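Local atomic coordinates of DNA polymerase beta (Leishmania infantum, PDB entry 4P4M), a protein that extends a DNA primer along its template by adding deoxynucleotides and probably serves in base excision and other DNA repair pathways. Residues Gln103-Ala111 against Leu137-Phe148. Numbering follows the deposited sequence.
With NA (sodium ion), chain F; nucleotides of chain B.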
ATOM      1  N   GLN A 103     -19.180   3.809   1.919  1.00 35.70           N
ATOM      2  CA  GLN A 103     -18.350   4.873   1.359  1.00 34.46           C
ATOM      3  C   GLN A 103     -17.257   5.278   2.349  1.00 39.23           C
ATOM      4  O   GLN A 103     -16.222   5.816   1.953  1.00 36.51           O
ATOM      5  CB  GLN A 103     -19.188   6.099   0.987  1.00 36.33           C
ATOM      6  CG  GLN A 103     -20.141   5.891  -0.173  1.00 46.22           C
ATOM      7  CD  GLN A 103     -20.856   7.173  -0.563  1.00 57.79           C
ATOM      8  OE1 GLN A 103     -20.551   7.780  -1.590  1.00 65.71           O
ATOM      9  NE2 GLN A 103     -21.810   7.595   0.259  1.00 54.19           N
ATOM     10  N   VAL A 104     -17.489   5.016   3.635  1.00 33.28           N
ATOM     11  CA  VAL A 104     -16.511   5.351   4.671  1.00 30.64           C
ATOM     12  C   VAL A 104     -15.387   4.319   4.774  1.00 31.95           C
ATOM     13  O   VAL A 104     -15.647   3.129   4.846  1.00 28.70           O
ATOM     14  CB  VAL A 104     -17.164   5.479   6.048  1.00 33.89           C
ATOM     15  CG1 VAL A 104     -16.132   5.959   7.069  1.00 27.40           C
ATOM     16  CG2 VAL A 104     -18.350   6.423   5.984  1.00 29.54           C
ATOM     17  N   HIS A 105     -14.142   4.788   4.796  1.00 28.50           N
ATOM     18  CA  HIS A 105     -12.959   3.932   4.920  0.50 28.03           C
ATOM     19  C   HIS A 105     -13.028   3.091   6.195  1.00 27.59           C
ATOM     20  O   HIS A 105     -13.191   3.645   7.295  1.00 31.23           O
ATOM     21  CB  HIS A 105     -11.703   4.825   4.939  0.50 27.43           C
ATOM     22  CG  HIS A 105     -10.418   4.094   4.699  0.50 27.82           C
ATOM     23  ND1 HIS A 105      -9.641   3.989   3.593  0.50 33.98           N
ATOM     24  CD2 HIS A 105      -9.761   3.392   5.688  0.50 29.53           C
ATOM     25  CE1 HIS A 105      -8.556   3.217   3.927  0.50 23.91           C
ATOM     26  NE2 HIS A 105      -8.653   2.867   5.198  0.50 28.06           N
ATOM     27  N   GLY A 106     -12.902   1.773   6.060  1.00 28.18           N
ATOM     28  CA  GLY A 106     -12.960   0.875   7.201  1.00 30.15           C
ATOM     29  C   GLY A 106     -14.302   0.177   7.381  1.00 33.30           C
ATOM     30  O   GLY A 106     -14.430  -0.753   8.185  1.00 33.32           O
ATOM     31  N   PHE A 107     -15.314   0.623   6.646  1.00 31.20           N
ATOM     32  CA  PHE A 107     -16.633  -0.004   6.730  1.00 29.93           C
ATOM     33  C   PHE A 107     -16.920  -0.822   5.485  1.00 34.88           C
ATOM     34  O   PHE A 107     -16.975  -0.287   4.393  1.00 37.21           O
ATOM     35  CB  PHE A 107     -17.734   1.045   6.945  1.00 30.23           C
ATOM     36  CG  PHE A 107     -17.691   1.693   8.293  1.00 30.20           C
ATOM     37  CD1 PHE A 107     -16.831   2.749   8.543  1.00 29.04           C
ATOM     38  CD2 PHE A 107     -18.498   1.235   9.323  1.00 35.13           C
ATOM     39  CE1 PHE A 107     -16.782   3.342   9.795  1.00 32.90           C
ATOM     40  CE2 PHE A 107     -18.455   1.824  10.572  1.00 34.79           C
ATOM     41  CZ  PHE A 107     -17.596   2.878  10.808  1.00 31.86           C
ATOM     42  N   GLY A 108     -17.091  -2.127   5.645  1.00 34.70           N
ATOM     43  CA  GLY A 108     -17.520  -2.960   4.539  1.00 38.89           C
ATOM     44  C   GLY A 108     -18.981  -3.332   4.732  1.00 41.62           C
ATOM     45  O   GLY A 108     -19.626  -2.857   5.673  1.00 38.19           O
ATOM     46  N   PRO A 109     -19.513  -4.194   3.851  1.00 38.04           N
ATOM     47  CA  PRO A 109     -20.921  -4.608   3.938  1.00 42.89           C
ATOM     48  C   PRO A 109     -21.296  -5.127   5.324  1.00 47.66           C
ATOM     49  O   PRO A 109     -22.412  -4.896   5.794  1.00 47.05           O
ATOM     50  CB  PRO A 109     -21.011  -5.730   2.907  1.00 48.51           C
ATOM     51  CG  PRO A 109     -19.964  -5.394   1.904  1.00 46.37           C
ATOM     52  CD  PRO A 109     -18.831  -4.788   2.688  1.00 40.19           C
ATOM     53  N   ARG A 110     -20.370  -5.816   5.979  1.00 47.30           N
ATOM     54  CA  ARG A 110     -20.661  -6.403   7.281  1.00 50.72           C
ATOM     55  C   ARG A 110     -20.891  -5.344   8.360  1.00 49.92           C
ATOM     56  O   ARG A 110     -21.868  -5.416   9.113  1.00 45.63           O
ATOM     57  CB  ARG A 110     -19.544  -7.362   7.702  1.00 56.69           C
ATOM     58  CG  ARG A 110     -19.905  -8.233   8.887  1.00 57.72           C
ATOM     59  CD  ARG A 110     -21.210  -8.961   8.624  1.00 76.16           C
ATOM     60  NE  ARG A 110     -21.200  -9.636   7.330  1.00 82.72           N
ATOM     61  CZ  ARG A 110     -20.838 -10.902   7.154  1.00 96.81           C
ATOM     62  NH1 ARG A 110     -20.463 -11.635   8.194  1.00104.11           N
ATOM     63  NH2 ARG A 110     -20.855 -11.436   5.940  1.00101.80           N
ATOM     64  N   ALA A 111     -19.993  -4.363   8.431  1.00 42.66           N
ATOM     65  CA  ALA A 111     -20.101  -3.293   9.425  1.00 42.77           C
ATOM     66  C   ALA A 111     -21.296  -2.387   9.147  1.00 42.84           C
ATOM     67  O   ALA A 111     -21.950  -1.899  10.071  1.00 45.15           O
ATOM     68  CB  ALA A 111     -18.808  -2.467   9.470  1.00 35.20           C
ATOM     69  N   LEU A 137     -17.071   0.826  17.476  1.00 80.60           N
ATOM     70  CA  LEU A 137     -16.173   1.248  16.401  1.00 67.60           C
ATOM     71  C   LEU A 137     -14.718   1.050  16.793  1.00 55.94           C
ATOM     72  O   LEU A 137     -14.315   1.389  17.907  1.00 65.05           O
ATOM     73  CB  LEU A 137     -16.401   2.717  16.035  1.00 54.63           C
ATOM     74  CG  LEU A 137     -17.807   3.103  15.584  1.00 53.42           C
ATOM     75  CD1 LEU A 137     -17.841   4.555  15.114  1.00 46.95           C
ATOM     76  CD2 LEU A 137     -18.283   2.161  14.494  1.00 55.92           C
ATOM     77  N   THR A 138     -13.935   0.505  15.870  1.00 43.57           N
ATOM     78  CA  THR A 138     -12.504   0.353  16.073  1.00 49.81           C
ATOM     79  C   THR A 138     -11.775   1.676  15.851  1.00 66.98           C
ATOM     80  O   THR A 138     -12.350   2.642  15.343  1.00 63.99           O
ATOM     81  CB  THR A 138     -11.909  -0.687  15.104  1.00 57.77           C
ATOM     82  OG1 THR A 138     -11.906  -0.161  13.770  1.00 52.44           O
ATOM     83  CG2 THR A 138     -12.720  -1.978  15.142  1.00 65.85           C
ATOM     84  N   ASP A 139     -10.501   1.708  16.224  1.00 71.29           N
ATOM     85  CA  ASP A 139      -9.663   2.883  16.003  1.00 64.94           C
ATOM     86  C   ASP A 139      -9.497   3.210  14.513  1.00 53.40           C
ATOM     87  O   ASP A 139      -9.477   4.381  14.124  1.00 61.95           O
ATOM     88  CB  ASP A 139      -8.303   2.709  16.692  1.00 55.09           C
ATOM     89  CG  ASP A 139      -8.373   2.963  18.192  1.00 68.66           C
ATOM     90  OD1 ASP A 139      -9.487   3.216  18.707  1.00 62.34           O
ATOM     91  OD2 ASP A 139      -7.318   2.907  18.859  1.00 78.57           O
ATOM     92  N   GLN A 140      -9.397   2.182  13.679  1.00 38.51           N
ATOM     93  CA  GLN A 140      -9.258   2.396  12.233  1.00 22.55           C
ATOM     94  C   GLN A 140     -10.508   2.987  11.555  1.00 39.58           C
ATOM     95  O   GLN A 140     -10.412   3.800  10.625  1.00 36.76           O
ATOM     96  CB  GLN A 140      -8.889   1.097  11.524  1.00 33.16           C
ATOM     97  CG  GLN A 140      -8.895   1.249  10.005  1.00 36.84           C
ATOM     98  CD  GLN A 140      -8.230   0.089   9.281  1.00 71.53           C
ATOM     99  OE1 GLN A 140      -7.855  -0.916   9.894  1.00 72.84           O
ATOM    100  NE2 GLN A 140      -8.081   0.224   7.963  1.00 78.47           N
ATOM    101  N   GLN A 141     -11.682   2.542  11.991  1.00 39.25           N
ATOM    102  CA  GLN A 141     -12.931   3.082  11.463  1.00 34.70           C
ATOM    103  C   GLN A 141     -13.071   4.533  11.893  1.00 32.63           C
ATOM    104  O   GLN A 141     -13.626   5.365  11.161  1.00 29.15           O
ATOM    105  CB  GLN A 141     -14.127   2.236  11.941  1.00 33.91           C
ATOM    106  CG  GLN A 141     -14.278   0.941  11.148  1.00 32.53           C
ATOM    107  CD  GLN A 141     -15.173  -0.093  11.819  1.00 32.19           C
ATOM    108  OE1 GLN A 141     -15.503   0.017  12.997  1.00 36.21           O
ATOM    109  NE2 GLN A 141     -15.558  -1.111  11.061  1.00 35.92           N
ATOM    110  N   ARG A 142     -12.553   4.843  13.079  1.00 27.03           N
ATOM    111  CA  ARG A 142     -12.660   6.196  13.613  1.00 27.11           C
ATOM    112  C   ARG A 142     -11.855   7.195  12.789  1.00 27.71           C
ATOM    113  O   ARG A 142     -12.249   8.358  12.652  1.00 25.21           O
ATOM    114  CB  ARG A 142     -12.255   6.241  15.090  1.00 37.78           C
ATOM    115  CG  ARG A 142     -13.164   5.401  15.978  1.00 49.07           C
ATOM    116  CD  ARG A 142     -13.008   5.719  17.458  1.00 53.40           C
ATOM    117  NE  ARG A 142     -13.740   4.751  18.275  1.00 57.55           N
ATOM    118  CZ  ARG A 142     -15.025   4.860  18.603  1.00 62.63           C
ATOM    119  NH1 ARG A 142     -15.735   5.903  18.195  1.00 59.99           N
ATOM    120  NH2 ARG A 142     -15.601   3.923  19.346  1.00 65.51           N
ATOM    121  N   VAL A 143     -10.727   6.747  12.243  1.00 25.46           N
ATOM    122  CA  VAL A 143      -9.937   7.601  11.357  1.00 23.16           C
ATOM    123  C   VAL A 143     -10.679   7.857  10.048  1.00 28.51           C
ATOM    124  O   VAL A 143     -10.686   8.977   9.536  1.00 24.88           O
ATOM    125  CB  VAL A 143      -8.530   7.000  11.080  1.00 29.29           C
ATOM    126  CG1 VAL A 143      -7.810   7.797  10.005  1.00 27.40           C
ATOM    127  CG2 VAL A 143      -7.715   6.956  12.366  1.00 30.37           C
ATOM    128  N   GLY A 144     -11.319   6.825   9.506  1.00 25.80           N
ATOM    129  CA  GLY A 144     -12.080   6.986   8.275  1.00 26.06           C
ATOM    130  C   GLY A 144     -13.203   7.998   8.418  1.00 27.43           C
ATOM    131  O   GLY A 144     -13.521   8.758   7.494  1.00 26.56           O
ATOM    132  N   ILE A 145     -13.815   8.010   9.597  1.00 23.20           N
ATOM    133  CA  ILE A 145     -14.882   8.951   9.892  1.00 22.92           C
ATOM    134  C   ILE A 145     -14.354  10.371  10.082  1.00 30.40           C
ATOM    135  O   ILE A 145     -14.853  11.319   9.471  1.00 24.93           O
ATOM    136  CB  ILE A 145     -15.654   8.508  11.145  1.00 28.13           C
ATOM    137  CG1 ILE A 145     -16.472   7.250  10.830  1.00 30.05           C
ATOM    138  CG2 ILE A 145     -16.524   9.652  11.665  1.00 29.02           C
ATOM    139  CD1 ILE A 145     -16.935   6.483  12.067  1.00 32.21           C
ATOM    140  N   LYS A 146     -13.336  10.514  10.921  1.00 24.94           N
ATOM    141  CA  LYS A 146     -12.769  11.832  11.215  1.00 27.68           C
ATOM    142  C   LYS A 146     -12.228  12.543   9.974  1.00 22.24           C
ATOM    143  O   LYS A 146     -12.346  13.772   9.848  1.00 22.37           O
ATOM    144  CB  LYS A 146     -11.665  11.718  12.275  1.00 29.46           C
ATOM    145  CG  LYS A 146     -10.960  13.041  12.549  1.00 38.12           C
ATOM    146  CD  LYS A 146      -9.952  12.935  13.682  1.00 49.92           C
ATOM    147  CE  LYS A 146      -9.346  14.300  13.990  1.00 61.91           C
ATOM    148  NZ  LYS A 146      -8.361  14.232  15.107  1.00 64.38           N
ATOM    149  N   TYR A 147     -11.633  11.774   9.060  1.00 21.61           N
ATOM    150  CA  TYR A 147     -11.023  12.327   7.847  1.00 21.34           C
ATOM    151  C   TYR A 147     -11.866  12.111   6.584  1.00 19.14           C
ATOM    152  O   TYR A 147     -11.340  12.123   5.471  1.00 21.44           O
ATOM    153  CB  TYR A 147      -9.609  11.740   7.647  1.00 21.16           C
ATOM    154  CG  TYR A 147      -8.603  12.256   8.659  1.00 20.51           C
ATOM    155  CD1 TYR A 147      -8.403  11.602   9.876  1.00 24.14           C
ATOM    156  CD2 TYR A 147      -7.870  13.413   8.409  1.00 24.10           C
ATOM    157  CE1 TYR A 147      -7.482  12.083  10.814  1.00 22.85           C
ATOM    158  CE2 TYR A 147      -6.944  13.897   9.344  1.00 22.56           C
ATOM    159  CZ  TYR A 147      -6.766  13.229  10.540  1.00 27.20           C
ATOM    160  OH  TYR A 147      -5.856  13.713  11.460  1.00 24.10           O
ATOM    161  N   PHE A 148     -13.175  11.936   6.759  1.00 21.28           N
ATOM    162  CA  PHE A 148     -14.075  11.696   5.625  1.00 23.39           C
ATOM    163  C   PHE A 148     -13.934  12.734   4.509  1.00 26.30           C
ATOM    164  O   PHE A 148     -13.819  12.365   3.343  1.00 22.26           O
ATOM    165  CB  PHE A 148     -15.539  11.595   6.083  1.00 23.12           C
ATOM    166  CG  PHE A 148     -16.502  11.233   4.970  1.00 28.49           C
ATOM    167  CD1 PHE A 148     -16.609   9.925   4.520  1.00 29.22           C
ATOM    168  CD2 PHE A 148     -17.291  12.206   4.375  1.00 29.58           C
ATOM    169  CE1 PHE A 148     -17.485   9.597   3.490  1.00 32.51           C
ATOM    170  CE2 PHE A 148     -18.175  11.882   3.352  1.00 33.20           C
ATOM    171  CZ  PHE A 148     -18.266  10.579   2.907  1.00 34.38           C
TER
HETATM  172 NA    NA F 403     -15.544   1.311   2.847  1.00 33.10          NA
ATOM    173  P    DG B   3     -16.615  -5.575   6.691  1.00 38.29           P
ATOM    174  OP1  DG B   3     -17.339  -4.592   7.519  1.00 44.79           O
ATOM    175  OP2  DG B   3     -17.291  -6.273   5.579  1.00 45.80           O
ATOM    176  O5'  DG B   3     -15.317  -4.851   6.089  1.00 33.77           O
ATOM    177  C5'  DG B   3     -14.490  -4.074   6.950  1.00 30.87           C
ATOM    178  C4'  DG B   3     -13.197  -3.690   6.243  1.00 37.23           C
ATOM    179  O4'  DG B   3     -12.340  -4.862   6.130  1.00 38.82           O
ATOM    180  C3'  DG B   3     -13.367  -3.140   4.825  1.00 36.56           C
ATOM    181  O3'  DG B   3     -13.022  -1.740   4.807  1.00 29.88           O
ATOM    182  C2'  DG B   3     -12.433  -3.997   3.964  1.00 36.38           C
ATOM    183  C1'  DG B   3     -11.524  -4.664   4.997  1.00 32.71           C
ATOM    184  N9   DG B   3     -10.941  -5.928   4.531  1.00 33.42           N
ATOM    185  C8   DG B   3     -11.575  -6.994   3.926  1.00 37.04           C
ATOM    186  N7   DG B   3     -10.767  -7.982   3.616  1.00 33.30           N
ATOM    187  C5   DG B   3      -9.522  -7.542   4.041  1.00 31.03           C
ATOM    188  C6   DG B   3      -8.261  -8.178   3.963  1.00 30.68           C
ATOM    189  O6   DG B   3      -8.010  -9.290   3.484  1.00 28.45           O
ATOM    190  N1   DG B   3      -7.242  -7.386   4.506  1.00 25.84           N
ATOM    191  C2   DG B   3      -7.435  -6.134   5.053  1.00 28.10           C
ATOM    192  N2   DG B   3      -6.345  -5.518   5.531  1.00 22.15           N
ATOM    193  N3   DG B   3      -8.619  -5.523   5.132  1.00 25.48           N
ATOM    194  C4   DG B   3      -9.610  -6.284   4.602  1.00 27.93           C
ATOM    195  P    DT B   4     -12.968  -0.928   3.425  1.00 35.20           P
ATOM    196  OP1  DT B   4     -13.228   0.491   3.730  1.00 32.74           O
ATOM    197  OP2  DT B   4     -13.769  -1.664   2.425  1.00 37.83           O
ATOM    198  O5'  DT B   4     -11.427  -0.997   3.004  1.00 33.57           O
ATOM    199  C5'  DT B   4     -10.453  -0.562   3.941  1.00 32.71           C
ATOM    200  C4'  DT B   4      -9.049  -0.871   3.451  1.00 33.99           C
ATOM    201  O4'  DT B   4      -8.842  -2.309   3.380  1.00 34.18           O
ATOM    202  C3'  DT B   4      -8.727  -0.299   2.078  1.00 35.60           C
ATOM    203  O3'  DT B   4      -7.612   0.524   2.287  1.00 34.58           O
ATOM    204  C2'  DT B   4      -8.426  -1.513   1.196  1.00 40.86           C
ATOM    205  C1'  DT B   4      -8.117  -2.622   2.204  1.00 34.28           C
ATOM    206  N1   DT B   4      -8.485  -3.995   1.715  1.00 35.26           N
ATOM    207  C2   DT B   4      -7.515  -4.980   1.676  1.00 32.32           C
ATOM    208  O2   DT B   4      -6.363  -4.801   2.019  1.00 30.66           O
ATOM    209  N3   DT B   4      -7.942  -6.195   1.213  1.00 26.54           N
ATOM    210  C4   DT B   4      -9.208  -6.526   0.788  1.00 32.36           C
ATOM    211  O4   DT B   4      -9.473  -7.655   0.384  1.00 31.68           O
ATOM    212  C5   DT B   4     -10.181  -5.458   0.855  1.00 35.56           C
ATOM    213  C7   DT B   4     -11.600  -5.698   0.420  1.00 38.44           C
ATOM    214  C6   DT B   4      -9.778  -4.262   1.309  1.00 35.06           C
ATOM    215  P    DA B   2     -16.607 -12.119   6.835  1.00 66.95           P
ATOM    216  OP1  DA B   2     -17.993 -11.998   7.331  1.00 62.66           O
ATOM    217  OP2  DA B   2     -16.336 -12.450   5.415  1.00 64.91           O
ATOM    218  O5'  DA B   2     -15.832 -10.757   7.147  1.00 58.66           O
ATOM    219  C5'  DA B   2     -15.806 -10.237   8.463  1.00 47.63           C
ATOM    220  C4'  DA B   2     -15.329  -8.795   8.431  1.00 43.65           C
ATOM    221  O4'  DA B   2     -13.882  -8.719   8.479  1.00 45.76           O
ATOM    222  C3'  DA B   2     -15.743  -7.996   7.205  1.00 40.31           C
ATOM    223  O3'  DA B   2     -16.002  -6.683   7.674  1.00 42.66           O
ATOM    224  C2'  DA B   2     -14.510  -8.072   6.297  1.00 39.93           C
ATOM    225  C1'  DA B   2     -13.357  -8.132   7.301  1.00 42.80           C
ATOM    226  N9   DA B   2     -12.209  -8.975   6.948  1.00 37.56           N
ATOM    227  C8   DA B   2     -12.239 -10.202   6.345  1.00 37.97           C
ATOM    228  N7   DA B   2     -11.053 -10.743   6.174  1.00 34.30           N
ATOM    229  C5   DA B   2     -10.181  -9.817   6.720  1.00 32.92           C
ATOM    230  C6   DA B   2      -8.778  -9.805   6.854  1.00 27.00           C
ATOM    231  N6   DA B   2      -7.980 -10.798   6.431  1.00 28.23           N
ATOM    232  N1   DA B   2      -8.228  -8.724   7.445  1.00 30.31           N
ATOM    233  C2   DA B   2      -9.019  -7.729   7.866  1.00 27.69           C
ATOM    234  N3   DA B   2     -10.349  -7.632   7.797  1.00 31.41           N
ATOM    235  C4   DA B   2     -10.876  -8.721   7.205  1.00 35.11           C
TER
HETATM  236  O   HOH W   1     -13.588   7.604   4.969  1.00 28.34           O
HETATM  237  O   HOH W   2     -14.228   2.850   1.522  1.00 37.98           O
HETATM  238  O   HOH W   3     -15.536  -0.187   0.937  1.00 48.35           O
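Gln141 turns its CG anti to its own carbonyl carbon (chi1 -78°) and then runs extended (chi2 164°), which lays the chain over one face of the Phe107 ring. Phe107 has its CG beside the backbone N (chi1 -69°), and this carries the ring end toward helix 139-146. The Gln141 amide lies nearly parallel to the ring plane. Gln141 CG makes a CH-pi contact, 4.0 Å from the Phe107 ring centroid. From there Gln141 NE2 donates a nearly straight hydrogen bond to Gly106 O at 3.1 Å. The acceptor lies in the amide plane, but the donor sits above the carbonyl plane. Gln141 OE1 takes a weak bond from Thr138 N, while Gln141 N donates a hydrogen bond to Thr138 OG1. This capping box starts the helix and helps fix the rotation of the amide. Leu137 CD2 meets the edge of the Phe107 ring, 3.8 Å from CZ. Ile145 CD1 also packs on CZ, and the Ile145 side chain touches Leu128 of helix 124-130. Val104 forks over the helix end: CG1 rests on Gly144 and Ile145, and CG2 on Phe148. Gly144 lets the loop come close, with its CA 3.7 Å from His105 O. That carbonyl is buried without a polar partner. A water links His105 N to Gly144 O.

The other side of the loop faces the DNA. Val104 O and Phe107 O bind the sodium ion, with Thr102 O completing the protein ligands. DT4 of chain B supplies OP1 to the same ion, and Gly106 N donates to that oxygen at 2.7 Å. Gly108 N and Ala111 N both donate to OP1 of DG3 of chain B. A hairpin between helices 93-101 and 109-119 that holds DNA phosphates through backbone N-H groups and a metal ion is the helix-hairpin-helix motif, here in the polymerase X fingers domain.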